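Protein-glutamine gamma-glutamyltransferase (Pseudomonas aeruginosa PAO1, PDB 6G49) shows transglutaminase activity in vitro through its periplasmic domain, is critical for viability of the bacterium and might serve an essential function linked to the cell wall. Local coordinates at residues V111-Q114 / W120-A123; L71-L76 / L279-F284; T132-R135 / H141-R144; T35-S40 / G44-L49; G248-V253 / A288-W293. One frame throughout, in Å; residues are numbered along the deposited sequence.

Contact 1: V111-Q114 / W120-A123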
# COMPACT_ATOMS: atom_id res chain seq x y z
N VAL A 111 7.93 -16.20 -8.57
CA VAL A 111 8.48 -15.62 -7.34
C VAL A 111 9.10 -16.74 -6.51
O VAL A 111 8.54 -17.81 -6.43
CB VAL A 111 7.39 -14.94 -6.50
CG1 VAL A 111 8.00 -14.32 -5.23
CG2 VAL A 111 6.67 -13.92 -7.37
N ILE A 112 10.24 -16.47 -5.92
CA ILE A 112 10.77 -17.27 -4.77
C ILE A 112 10.84 -16.32 -3.56
O ILE A 112 11.58 -15.35 -3.59
CB ILE A 112 12.10 -17.99 -5.05
CG1 ILE A 112 12.49 -18.86 -3.86
CG2 ILE A 112 13.25 -17.06 -5.44
CD1 ILE A 112 13.68 -19.77 -4.12
N MET A 113 10.03 -16.64 -2.55
CA MET A 113 9.90 -15.85 -1.33
C MET A 113 10.78 -16.48 -0.26
O MET A 113 10.77 -17.66 -0.07
CB MET A 113 8.43 -15.96 -0.88
CG MET A 113 7.88 -14.77 -0.32
SD MET A 113 6.11 -15.15 0.04
CE MET A 113 6.24 -14.72 1.78
N GLN A 114 11.43 -15.64 0.50
CA GLN A 114 12.10 -16.05 1.72
C GLN A 114 11.05 -16.22 2.80
O GLN A 114 9.95 -15.65 2.73
CB GLN A 114 13.10 -15.00 2.15
CG GLN A 114 14.21 -14.70 1.16
CD GLN A 114 15.06 -15.93 0.97
OE1 GLN A 114 15.73 -16.42 1.90
NE2 GLN A 114 14.90 -16.51 -0.20
N TRP A 120 0.99 -14.14 3.79
CA TRP A 120 0.73 -13.26 2.66
C TRP A 120 1.73 -13.58 1.55
O TRP A 120 2.93 -13.66 1.86
CB TRP A 120 0.85 -11.78 3.06
CG TRP A 120 0.09 -11.54 4.34
CD1 TRP A 120 -1.18 -11.95 4.61
CD2 TRP A 120 0.56 -10.85 5.52
NE1 TRP A 120 -1.53 -11.59 5.89
CE2 TRP A 120 -0.49 -10.92 6.48
CE3 TRP A 120 1.73 -10.19 5.88
CZ2 TRP A 120 -0.38 -10.37 7.75
CZ3 TRP A 120 1.87 -9.68 7.16
CH2 TRP A 120 0.82 -9.77 8.09
N LEU A 121 1.25 -13.77 0.32
CA LEU A 121 2.16 -13.85 -0.81
C LEU A 121 2.20 -12.47 -1.47
O LEU A 121 1.18 -11.76 -1.61
CB LEU A 121 1.66 -14.90 -1.80
CG LEU A 121 1.56 -16.34 -1.29
CD1 LEU A 121 1.44 -17.31 -2.46
CD2 LEU A 121 2.67 -16.73 -0.36
N PHE A 122 3.39 -12.10 -1.90
CA PHE A 122 3.59 -10.80 -2.52
C PHE A 122 3.29 -10.89 -4.01
O PHE A 122 3.74 -11.83 -4.69
CB PHE A 122 5.03 -10.35 -2.30
CG PHE A 122 5.53 -10.50 -0.90
CD1 PHE A 122 4.83 -9.92 0.15
CD2 PHE A 122 6.63 -11.29 -0.60
CE1 PHE A 122 5.22 -10.14 1.44
CE2 PHE A 122 7.07 -11.39 0.70
CZ PHE A 122 6.37 -10.80 1.73
N ALA A 123 2.59 -9.90 -4.57
CA ALA A 123 2.28 -9.92 -5.99
C ALA A 123 1.77 -8.56 -6.41
O ALA A 123 1.11 -7.86 -5.62
CB ALA A 123 1.22 -10.96 -6.28
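Met113 lays its thioether end against the ring of Phe122. SD is 4.5 Å from the centroid of the Phe122 ring and 37° off the ring normal, a Met-aromatic contact of slanting geometry. The two side chains run at about a right angle. The methionine chain is straight through SD (chi2 177°) and then bends (chi3 123°). That bend brings CE within 3.6 Å of Phe122 CE2. Further back, Met113 CG touches the same ring carbon.

The end of the methionine has two more neighbours. SD rests on Leu121 CD2 at 3.8 Å, and CE comes to 3.5 Å from Trp120 O. This carbonyl oxygen also lies above one face of the Phe122 ring, towards its rim. Val111 makes only a marginal approach, with CG2 4.5 Å from Phe122 O. That oxygen is hydrogen-bonded to Tyr154 OH, so the buried carbonyl has a partner.

The backbones stay well apart, with Met113 CA 8.0 Å from Leu121 CA. The segment 111-114 lies at the end of strand 107-113 in a six-stranded antiparallel sheet. The segment 120-123 belongs to the other, larger sheet. The contact is therefore sheet-to-sheet packing where the chain passes from one sheet to the other. Phe57 and Tyr267 add their rings to Phe122, the latter edge-to-face.

All the touching residues are buried. Sulfur, methyl groups and an aromatic ring carry the contact, and the two segments share no hydrogen bond. Its cohesion is thus dispersive, with a probable small contribution from the polarisable sulfur beside the ring.

Contact 2: L71-L76 / L279-F284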
# COMPACT_ATOMS: atom_id res chain seq x y z
N LEU A 71 6.12 -1.35 -10.17
CA LEU A 71 6.49 -2.48 -9.35
C LEU A 71 6.02 -2.26 -7.90
O LEU A 71 6.81 -2.09 -6.96
CB LEU A 71 7.98 -2.70 -9.42
CG LEU A 71 8.50 -3.05 -10.81
CD1 LEU A 71 9.97 -3.29 -10.74
CD2 LEU A 71 7.78 -4.26 -11.38
N TYR A 72 4.71 -2.21 -7.76
CA TYR A 72 4.04 -2.18 -6.45
C TYR A 72 3.60 -3.58 -6.08
O TYR A 72 2.59 -4.09 -6.55
CB TYR A 72 2.85 -1.21 -6.47
CG TYR A 72 3.28 0.23 -6.40
CD1 TYR A 72 3.71 0.90 -7.52
CD2 TYR A 72 3.19 0.95 -5.22
CE1 TYR A 72 4.11 2.21 -7.44
CE2 TYR A 72 3.57 2.28 -5.13
CZ TYR A 72 4.03 2.92 -6.27
OH TYR A 72 4.37 4.23 -6.18
N TRP A 73 4.39 -4.20 -5.20
CA TRP A 73 4.20 -5.54 -4.70
C TRP A 73 3.26 -5.54 -3.50
O TRP A 73 3.73 -5.26 -2.39
CB TRP A 73 5.52 -6.23 -4.37
CG TRP A 73 6.56 -6.15 -5.44
CD1 TRP A 73 7.60 -5.27 -5.49
CD2 TRP A 73 6.64 -6.92 -6.66
NE1 TRP A 73 8.32 -5.45 -6.65
CE2 TRP A 73 7.75 -6.45 -7.36
CE3 TRP A 73 5.86 -7.96 -7.18
CZ2 TRP A 73 8.11 -6.98 -8.60
CZ3 TRP A 73 6.22 -8.49 -8.40
CH2 TRP A 73 7.34 -8.01 -9.05
N ARG A 74 1.97 -5.77 -3.72
CA ARG A 74 0.99 -5.80 -2.62
C ARG A 74 1.26 -7.02 -1.75
O ARG A 74 1.45 -8.14 -2.24
CB ARG A 74 -0.48 -5.84 -3.04
CG ARG A 74 -1.48 -5.84 -1.88
CD ARG A 74 -2.96 -5.86 -2.32
NE ARG A 74 -3.30 -4.79 -3.24
CZ ARG A 74 -4.34 -3.98 -3.09
NH1 ARG A 74 -5.25 -4.26 -2.15
NH2 ARG A 74 -4.45 -2.90 -3.86
N ALA A 75 1.26 -6.79 -0.42
CA ALA A 75 1.25 -7.86 0.58
C ALA A 75 -0.09 -7.95 1.27
O ALA A 75 -0.71 -9.03 1.32
CB ALA A 75 2.35 -7.68 1.58
N LEU A 76 -0.54 -6.83 1.85
CA LEU A 76 -1.82 -6.85 2.59
C LEU A 76 -2.38 -5.43 2.59
O LEU A 76 -1.71 -4.49 2.22
CB LEU A 76 -1.63 -7.35 4.02
CG LEU A 76 -0.91 -6.44 5.00
CD1 LEU A 76 -1.35 -6.80 6.42
CD2 LEU A 76 0.61 -6.53 4.85
N LEU A 279 14.88 -9.99 -10.47
CA LEU A 279 14.82 -8.88 -9.54
C LEU A 279 14.90 -9.41 -8.11
O LEU A 279 14.23 -10.38 -7.75
CB LEU A 279 13.48 -8.14 -9.68
CG LEU A 279 13.30 -7.15 -10.84
CD1 LEU A 279 11.99 -6.40 -10.62
CD2 LEU A 279 14.42 -6.15 -10.97
N LEU A 280 15.74 -8.77 -7.30
CA LEU A 280 15.74 -8.95 -5.86
C LEU A 280 14.87 -7.83 -5.26
O LEU A 280 14.97 -6.67 -5.65
CB LEU A 280 17.15 -8.85 -5.30
CG LEU A 280 18.07 -9.95 -5.83
CD1 LEU A 280 18.91 -9.38 -6.94
CD2 LEU A 280 18.92 -10.52 -4.73
N VAL A 281 14.16 -8.21 -4.21
CA VAL A 281 13.41 -7.24 -3.40
C VAL A 281 13.85 -7.45 -1.96
O VAL A 281 13.60 -8.54 -1.39
CB VAL A 281 11.90 -7.40 -3.62
CG1 VAL A 281 11.17 -6.34 -2.79
CG2 VAL A 281 11.53 -7.24 -5.07
N HIS A 282 14.52 -6.45 -1.42
CA HIS A 282 14.99 -6.53 -0.01
C HIS A 282 14.01 -5.84 0.92
O HIS A 282 13.14 -5.08 0.49
CB HIS A 282 16.38 -5.90 0.08
CG HIS A 282 17.42 -6.62 -0.70
ND1 HIS A 282 17.68 -6.30 -2.04
CD2 HIS A 282 18.30 -7.58 -0.32
CE1 HIS A 282 18.70 -7.06 -2.44
NE2 HIS A 282 19.11 -7.86 -1.43
N GLN A 283 14.25 -6.01 2.22
CA GLN A 283 13.36 -5.41 3.22
C GLN A 283 13.39 -3.90 3.08
O GLN A 283 12.34 -3.23 3.39
CB GLN A 283 13.70 -5.88 4.65
CG GLN A 283 13.45 -7.34 4.91
CD GLN A 283 12.05 -7.84 4.63
OE1 GLN A 283 11.12 -7.02 4.55
NE2 GLN A 283 11.90 -9.16 4.58
N PHE A 284 14.48 -3.27 2.63
CA PHE A 284 14.53 -1.83 2.50
C PHE A 284 13.56 -1.31 1.44
O PHE A 284 13.34 -0.06 1.39
CB PHE A 284 15.96 -1.30 2.29
CG PHE A 284 16.73 -1.83 1.09
CD1 PHE A 284 16.35 -1.61 -0.21
CD2 PHE A 284 17.86 -2.62 1.30
CE1 PHE A 284 17.09 -2.10 -1.27
CE2 PHE A 284 18.59 -3.12 0.23
CZ PHE A 284 18.19 -2.87 -1.05
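Trp73 and Leu71 point across the gap between two antiparallel sheets at Val281 and Leu279. This is face-to-face sheet packing in the core. Strand 72-81 belongs to the larger sheet and strand 278-282 to the six-stranded one. The nearest CA atoms, of Trp73 and Val281, are 9.5 Å apart, so side chains alone bridge the space.

Leu71 and Leu279 reach for each other tip to tip. In the Leu279 conformer described, Leu71 CD1 is 3.7 Å from Leu279 CD1. The same Leu279 methyl sits at the edge of the Trp73 indole, near its plane and 4.4 Å from CZ2. Val281 meets the indole at a slant, on the pyrrole side. Trp73 CG stands anti to its carbonyl carbon (chi1 -49°), which places the indole beside both residues. Phe57 meets this indole edge-to-face.

Past the contact, Ala75 and Leu76 both face Ala265 in a classic beta bulge. The Trp73 side chain is about 8 Å from that of His287, an active-site residue by similarity.

The indole nitrogen is not left to the valine. Trp73 NE1 gives its hydrogen bond to Gly269 O, while Val281 CG2 touches NE1 at 4.0 Å.

Contact 3: T132-R135 / H141-R144. With PO4 (phosphate ion), chain F.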
# COMPACT_ATOMS: atom_id res chain seq x y z
N THR A 132 -2.64 -23.71 -4.41
CA THR A 132 -4.03 -24.12 -4.12
C THR A 132 -4.38 -23.84 -2.65
O THR A 132 -5.56 -23.82 -2.28
CB THR A 132 -4.28 -25.58 -4.55
OG1 THR A 132 -3.48 -26.39 -3.71
CG2 THR A 132 -3.89 -25.84 -5.98
N ASP A 133 -3.39 -23.45 -1.84
CA ASP A 133 -3.61 -23.16 -0.43
C ASP A 133 -3.67 -21.64 -0.21
O ASP A 133 -3.63 -21.19 0.92
CB ASP A 133 -2.52 -23.77 0.44
CG ASP A 133 -1.13 -23.29 0.11
OD1 ASP A 133 -1.00 -22.48 -0.83
OD2 ASP A 133 -0.20 -23.67 0.82
N THR A 134 -3.75 -20.89 -1.30
CA THR A 134 -3.69 -19.38 -1.24
C THR A 134 -4.90 -18.83 -1.98
O THR A 134 -5.20 -19.24 -3.06
CB THR A 134 -2.37 -18.86 -1.83
OG1 THR A 134 -1.27 -19.40 -1.12
CG2 THR A 134 -2.25 -17.34 -1.76
N ARG A 135 -5.58 -17.83 -1.40
CA ARG A 135 -6.75 -17.28 -1.97
C ARG A 135 -6.64 -15.76 -2.09
O ARG A 135 -6.10 -15.14 -1.15
CB ARG A 135 -7.91 -17.55 -1.02
CG ARG A 135 -9.27 -17.16 -1.56
CD ARG A 135 -10.41 -17.49 -0.59
NE ARG A 135 -10.71 -18.92 -0.46
CZ ARG A 135 -11.63 -19.58 -1.17
NH1 ARG A 135 -12.19 -19.02 -2.24
NH2 ARG A 135 -11.99 -20.79 -0.80
N HIS A 141 -5.71 -8.97 -1.50
CA HIS A 141 -4.41 -9.52 -1.12
C HIS A 141 -4.53 -11.05 -1.08
O HIS A 141 -5.61 -11.59 -0.90
CB HIS A 141 -3.94 -8.95 0.23
CG HIS A 141 -4.28 -9.76 1.42
ND1 HIS A 141 -5.52 -9.72 2.00
CD2 HIS A 141 -3.55 -10.60 2.19
CE1 HIS A 141 -5.54 -10.54 3.04
NE2 HIS A 141 -4.35 -11.11 3.18
N LEU A 142 -3.38 -11.70 -1.23
CA LEU A 142 -3.27 -13.15 -1.26
C LEU A 142 -2.98 -13.69 0.15
O LEU A 142 -1.96 -13.38 0.73
CB LEU A 142 -2.10 -13.49 -2.22
CG LEU A 142 -2.27 -13.12 -3.68
CD1 LEU A 142 -0.95 -13.29 -4.38
CD2 LEU A 142 -3.34 -13.97 -4.32
N GLN A 143 -3.91 -14.48 0.68
CA GLN A 143 -3.80 -15.04 2.01
C GLN A 143 -3.57 -16.55 1.83
O GLN A 143 -4.43 -17.25 1.25
CB GLN A 143 -5.07 -14.78 2.84
CG GLN A 143 -4.95 -15.25 4.31
CD GLN A 143 -4.44 -14.21 5.30
OE1 GLN A 143 -4.07 -13.05 4.98
NE2 GLN A 143 -4.38 -14.59 6.58
N ARG A 144 -2.48 -17.03 2.39
CA ARG A 144 -2.12 -18.44 2.45
C ARG A 144 -2.72 -19.07 3.72
O ARG A 144 -2.92 -18.39 4.71
CB ARG A 144 -0.61 -18.57 2.46
CG ARG A 144 -0.08 -19.96 2.14
CD ARG A 144 1.43 -19.86 1.95
NE ARG A 144 2.06 -21.15 1.66
CZ ARG A 144 2.77 -21.86 2.53
NH1 ARG A 144 2.91 -21.47 3.78
NH2 ARG A 144 3.39 -22.95 2.14
P PO4 F . 5.21 -23.93 5.31
O1 PO4 F . 4.05 -23.81 6.30
O2 PO4 F . 5.86 -22.60 4.97
O3 PO4 F . 6.38 -24.70 5.91
O4 PO4 F . 4.60 -24.69 4.13
O HOH W 1 1.70 -22.29 -0.85
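The guanidinium of Arg144 has a phosphate ion and water 1 at its edge, both in its plane, and the Asp133 carboxylate at a slant. The carboxylate and guanidinium planes are 81° apart. Asp133 OD2 is 3.5 Å from Arg144 NE, well out of the guanidinium plane, so this salt bridge works through charge alone. The N-H of NE goes instead to water 1, 2.8 Å from Arg144 NE, and the water donates on to Asp133 OD1. Arg144 NH2 bonds phosphate O4 at 2.9 Å and nearly straight (168°). A weak bond joins Arg144 NH1 to phosphate O2. NH1 also bonds Gln146 O, and Glu149 N helps hold the phosphate, which probably came from the crystallisation liquor.

The other flat group is the His141 ring. At its edge, NE2 donates to Gln143 OE1 at 2.7 Å, on a lone pair of the amide oxygen. ND1 bonds Asp139 OD1.

Arg144 is extended from CG to NE, and its CG passes 3.5 Å from Thr134 OG1. That hydroxyl donates to Asp133 OD1 at 3.1 Å. Thr134 CG2 rests against Leu142 CB. Thr134 and Leu142 both touch Leu121 of the next strand, and Gln143 touches Trp120.

Arg135 and Gln143 form an antiparallel hydrogen-bonded pair: Arg135 N to Gln143 O and Gln143 N to Arg135 O are both 2.9 Å. Thr134 and Arg144 form the non-hydrogen-bonded pair beside it. This ladder is that of a beta hairpin, strands 134-136 and 142-144, at the partly exposed margin of the larger sheet and away from the active-site residues inferred by similarity.

Contact 4: T35-S40 / G44-L49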
# COMPACT_ATOMS: atom_id res chain seq x y z
N THR A 35 12.63 -10.85 10.34
CA THR A 35 12.34 -9.48 9.89
C THR A 35 11.35 -9.50 8.72
O THR A 35 11.40 -10.39 7.85
CB THR A 35 13.63 -8.79 9.41
OG1 THR A 35 14.51 -8.69 10.53
CG2 THR A 35 13.41 -7.42 8.82
N GLY A 36 10.41 -8.56 8.70
CA GLY A 36 9.43 -8.53 7.61
C GLY A 36 8.23 -7.71 8.01
O GLY A 36 8.19 -7.11 9.13
N LEU A 37 7.28 -7.58 7.08
CA LEU A 37 6.06 -6.89 7.33
C LEU A 37 5.23 -7.68 8.32
O LEU A 37 5.15 -8.88 8.21
CB LEU A 37 5.21 -6.75 6.06
CG LEU A 37 5.74 -5.78 5.02
CD1 LEU A 37 4.94 -5.98 3.73
CD2 LEU A 37 5.60 -4.36 5.53
N SER A 38 4.49 -6.96 9.16
CA SER A 38 3.52 -7.61 10.02
C SER A 38 2.14 -7.01 9.77
O SER A 38 1.98 -6.22 8.83
CB SER A 38 3.95 -7.46 11.44
OG SER A 38 3.74 -6.17 11.83
N GLU A 39 1.16 -7.45 10.57
CA GLU A 39 -0.24 -7.19 10.31
C GLU A 39 -0.62 -5.76 10.70
O GLU A 39 -1.74 -5.31 10.37
CB GLU A 39 -1.16 -8.17 11.02
CG GLU A 39 -1.16 -8.02 12.51
CD GLU A 39 0.08 -8.43 13.27
OE1 GLU A 39 0.87 -9.26 12.74
OE2 GLU A 39 0.21 -7.96 14.43
N SER A 40 0.26 -5.04 11.40
CA SER A 40 -0.07 -3.66 11.81
C SER A 40 1.17 -2.79 11.62
O SER A 40 2.34 -3.29 11.42
CB SER A 40 -0.58 -3.64 13.22
OG SER A 40 0.49 -3.86 14.10
N GLY A 44 6.68 5.04 11.32
CA GLY A 44 7.98 4.70 11.89
C GLY A 44 8.34 3.24 11.73
O GLY A 44 9.51 2.83 11.66
N ASP A 45 7.35 2.35 11.66
CA ASP A 45 7.62 0.96 11.67
C ASP A 45 8.18 0.51 10.33
O ASP A 45 9.03 -0.39 10.30
CB ASP A 45 6.43 0.04 11.97
CG ASP A 45 5.97 0.09 13.42
OD1 ASP A 45 6.75 0.58 14.25
OD2 ASP A 45 4.81 -0.27 13.70
N ILE A 46 7.76 1.14 9.22
CA ILE A 46 8.28 0.73 7.92
C ILE A 46 9.70 1.28 7.75
O ILE A 46 10.52 0.65 7.08
CB ILE A 46 7.34 1.10 6.75
CG1 ILE A 46 5.93 0.61 7.02
CG2 ILE A 46 7.90 0.51 5.45
CD1 ILE A 46 5.88 -0.85 7.35
N ALA A 47 9.98 2.43 8.34
CA ALA A 47 11.31 3.00 8.34
C ALA A 47 12.28 2.01 8.98
O ALA A 47 13.46 1.84 8.55
CB ALA A 47 11.27 4.34 9.01
N GLU A 48 11.84 1.31 10.03
CA GLU A 48 12.73 0.28 10.63
C GLU A 48 13.10 -0.80 9.59
O GLU A 48 14.24 -1.22 9.50
CB GLU A 48 12.11 -0.25 11.93
CG GLU A 48 12.90 -1.44 12.46
CD GLU A 48 12.63 -1.87 13.90
OE1 GLU A 48 11.93 -1.11 14.61
OE2 GLU A 48 13.11 -2.96 14.30
N LEU A 49 12.17 -1.24 8.70
CA LEU A 49 12.49 -2.12 7.57
C LEU A 49 13.37 -1.44 6.51
O LEU A 49 14.15 -2.12 5.80
CB LEU A 49 11.23 -2.68 6.87
CG LEU A 49 10.41 -3.71 7.65
CD1 LEU A 49 9.10 -4.05 6.88
CD2 LEU A 49 11.16 -5.02 7.94
O HOH W 2 4.60 -3.13 13.12
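Thr35 opens the contact by setting its methyl against Leu49. CG2 of Thr35 is 3.4 Å from Leu49 CD2, tighter than usual for two carbons. With chi1 at -64°, CG2 stands anti to the threonine nitrogen, and OG1 is turned elsewhere, to a weak hydrogen bond with Glu54. The two side chains slide past each other in opposite directions.

Gly36 follows, with its N 3.7 Å from Leu49 CD2. Its backbone is fully stretched with a positive phi (162°), a shape that belongs to glycine.

Leu37 offers one methyl to two partners. CD2 of Leu37 lies 3.8 Å from Leu49 CD1 and 4.0 Å from Ile46 CD1. Leu37 and Leu49 meet at about a right angle. Leu49 spans the segment from Thr35, met by its CD2, to Leu37, met by its CD1.

At Ser40 the chemistry turns polar. Water 2 donates to Ser40 O at 2.8 Å and to Asp45 OD2 at 2.9 Å. Asp45 OD2 also takes a salt bridge from Arg85 NH1 and a bond from Ala42 N. The same arginine bonds Ser40 OG through NH2, so it ties both segments.

The segment leading into strand 40-41 thus lies along the short, weakly bonded helix 45-50. Ile46 on this helix touches Cys243, the nucleophile by similarity, and Ala244 at the start of helix 243-256. Both Ile46 and Leu49 reach Ala286 on strand 286-294.

Contact 5: G248-V253 / A288-W293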
# COMPACT_ATOMS: atom_id res chain seq x y z
N GLY A 248 -0.72 6.69 5.79
CA GLY A 248 -1.67 6.74 6.92
C GLY A 248 -2.34 8.07 6.99
O GLY A 248 -3.58 8.17 7.12
N ALA A 249 -1.58 9.16 6.81
CA ALA A 249 -2.22 10.48 6.89
C ALA A 249 -3.15 10.73 5.73
O ALA A 249 -4.28 11.27 5.90
CB ALA A 249 -1.21 11.60 6.96
N MET A 250 -2.79 10.30 4.52
CA MET A 250 -3.65 10.47 3.38
C MET A 250 -4.93 9.64 3.57
O MET A 250 -6.04 10.15 3.28
CB MET A 250 -3.01 10.06 2.07
CG MET A 250 -3.83 10.38 0.87
SD MET A 250 -2.98 9.95 -0.69
CE MET A 250 -4.15 10.53 -1.91
N ALA A 251 -4.78 8.38 4.00
CA ALA A 251 -5.97 7.55 4.20
C ALA A 251 -6.88 8.17 5.27
O ALA A 251 -8.12 8.17 5.11
CB ALA A 251 -5.59 6.14 4.55
N PHE A 252 -6.30 8.69 6.35
CA PHE A 252 -7.06 9.38 7.42
C PHE A 252 -7.90 10.50 6.84
O PHE A 252 -9.12 10.57 7.09
CB PHE A 252 -6.13 9.90 8.50
CG PHE A 252 -6.85 10.56 9.64
CD1 PHE A 252 -7.37 11.83 9.50
CD2 PHE A 252 -7.00 9.88 10.82
CE1 PHE A 252 -8.08 12.41 10.55
CE2 PHE A 252 -7.70 10.46 11.89
CZ PHE A 252 -8.21 11.73 11.75
N VAL A 253 -7.26 11.40 6.08
CA VAL A 253 -7.94 12.59 5.57
C VAL A 253 -9.03 12.17 4.60
O VAL A 253 -10.15 12.71 4.64
CB VAL A 253 -6.97 13.60 4.95
CG1 VAL A 253 -7.71 14.76 4.29
CG2 VAL A 253 -6.04 14.11 6.01
N ALA A 288 4.42 1.52 1.76
CA ALA A 288 3.01 1.68 2.08
C ALA A 288 2.43 2.78 1.22
O ALA A 288 3.07 3.82 1.00
CB ALA A 288 2.82 1.99 3.53
N TRP A 289 1.23 2.53 0.68
CA TRP A 289 0.55 3.45 -0.16
C TRP A 289 -0.97 3.39 0.17
O TRP A 289 -1.35 2.86 1.23
CB TRP A 289 0.88 3.25 -1.63
CG TRP A 289 0.56 1.90 -2.21
CD1 TRP A 289 -0.49 1.57 -3.01
CD2 TRP A 289 1.39 0.72 -2.14
NE1 TRP A 289 -0.43 0.25 -3.37
CE2 TRP A 289 0.72 -0.29 -2.88
CE3 TRP A 289 2.59 0.38 -1.49
CZ2 TRP A 289 1.24 -1.58 -3.03
CZ3 TRP A 289 3.10 -0.88 -1.67
CH2 TRP A 289 2.41 -1.86 -2.40
N VAL A 290 -1.77 3.96 -0.72
CA VAL A 290 -3.22 4.15 -0.44
C VAL A 290 -4.02 3.59 -1.62
O VAL A 290 -3.62 3.65 -2.77
CB VAL A 290 -3.53 5.64 -0.19
CG1 VAL A 290 -5.04 5.89 -0.02
CG2 VAL A 290 -2.76 6.14 1.01
N GLU A 291 -5.23 3.12 -1.32
CA GLU A 291 -6.28 3.00 -2.36
C GLU A 291 -7.58 3.55 -1.78
O GLU A 291 -7.86 3.44 -0.56
CB GLU A 291 -6.40 1.58 -2.91
CG GLU A 291 -6.78 0.53 -1.91
CD GLU A 291 -6.73 -0.89 -2.45
OE1 GLU A 291 -7.06 -1.82 -1.71
OE2 GLU A 291 -6.31 -1.06 -3.60
N TYR A 292 -8.36 4.12 -2.68
CA TYR A 292 -9.63 4.71 -2.32
C TYR A 292 -10.69 4.23 -3.33
O TYR A 292 -10.40 3.89 -4.49
CB TYR A 292 -9.55 6.24 -2.25
CG TYR A 292 -9.36 6.94 -3.58
CD1 TYR A 292 -8.12 6.97 -4.23
CD2 TYR A 292 -10.44 7.46 -4.25
CE1 TYR A 292 -8.00 7.54 -5.50
CE2 TYR A 292 -10.32 8.04 -5.50
CZ TYR A 292 -9.11 8.08 -6.12
OH TYR A 292 -9.09 8.69 -7.34
N TRP A 293 -11.94 4.35 -2.90
CA TRP A 293 -13.05 3.82 -3.66
C TRP A 293 -13.96 4.96 -4.10
O TRP A 293 -14.24 5.89 -3.35
CB TRP A 293 -13.85 2.83 -2.81
CG TRP A 293 -14.94 2.16 -3.59
CD1 TRP A 293 -14.85 1.04 -4.39
CD2 TRP A 293 -16.31 2.61 -3.68
NE1 TRP A 293 -16.06 0.81 -4.99
CE2 TRP A 293 -16.96 1.76 -4.59
CE3 TRP A 293 -17.00 3.68 -3.12
CZ2 TRP A 293 -18.31 1.91 -4.92
CZ3 TRP A 293 -18.33 3.85 -3.47
CH2 TRP A 293 -18.98 2.94 -4.30
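Glu291 OE2 is gripped by two arginines beside the contact of Val290 with Met250, though Glu291 itself takes no part in it. Arg74 NH2, in the conformer described, and Arg164 NH1 each make a salt bridge to this oxygen. OE1 pairs with Arg262. Two arginines on one oxygen probably keep the buried carboxylate ionised.

The setting is the papain-like core of transglutaminases, a helix packed on an antiparallel sheet. Helix 243-256 begins with Cys243, and strand 286-294 carries His287, both active-site residues by similarity. Here their middle portions meet.

Val290 points at the helix, while Trp289 points away from it. The CA atoms of Val290 and Ala251 are 6.4 Å apart. Val290 CG2 does the touching. It stands anti to its carbonyl carbon and meets Met250 CB at 4.1 Å. In the conformer described the Met250 chain is extended (chi3 -177°), and its SD is 4.2 Å from Val290 CG2. Leu208 and Leu209 of helix 201-214 and Val302 of the next strand also pack on Met250.

The valine methyl reaches the helix backbone as well: Val290 CG2 is 4.2 Å from Ala251 N.

Overall arrangement
Contacts 1, 2, 4 and 5 are buried, while contact 3 is partly exposed and binds a phosphate. Contacts 1 and 2 both join the two sheets through apolar side chains, and strands 120-124 and 72-81 are neighbours in the larger one. Contact 3 pairs strands in that same sheet by backbone bonds, and Leu121 of contact 1 lies next to it. Contact 5 packs a helix on the far part of the sheet, where Trp289 meets Tyr72 of contact 2. Contact 4 packs against contact 2, with Leu37 on Ala75 and Gly36 by Gln283. Its apolar part borders the active-site residues inferred by similarity, while a water bridge joins its other end.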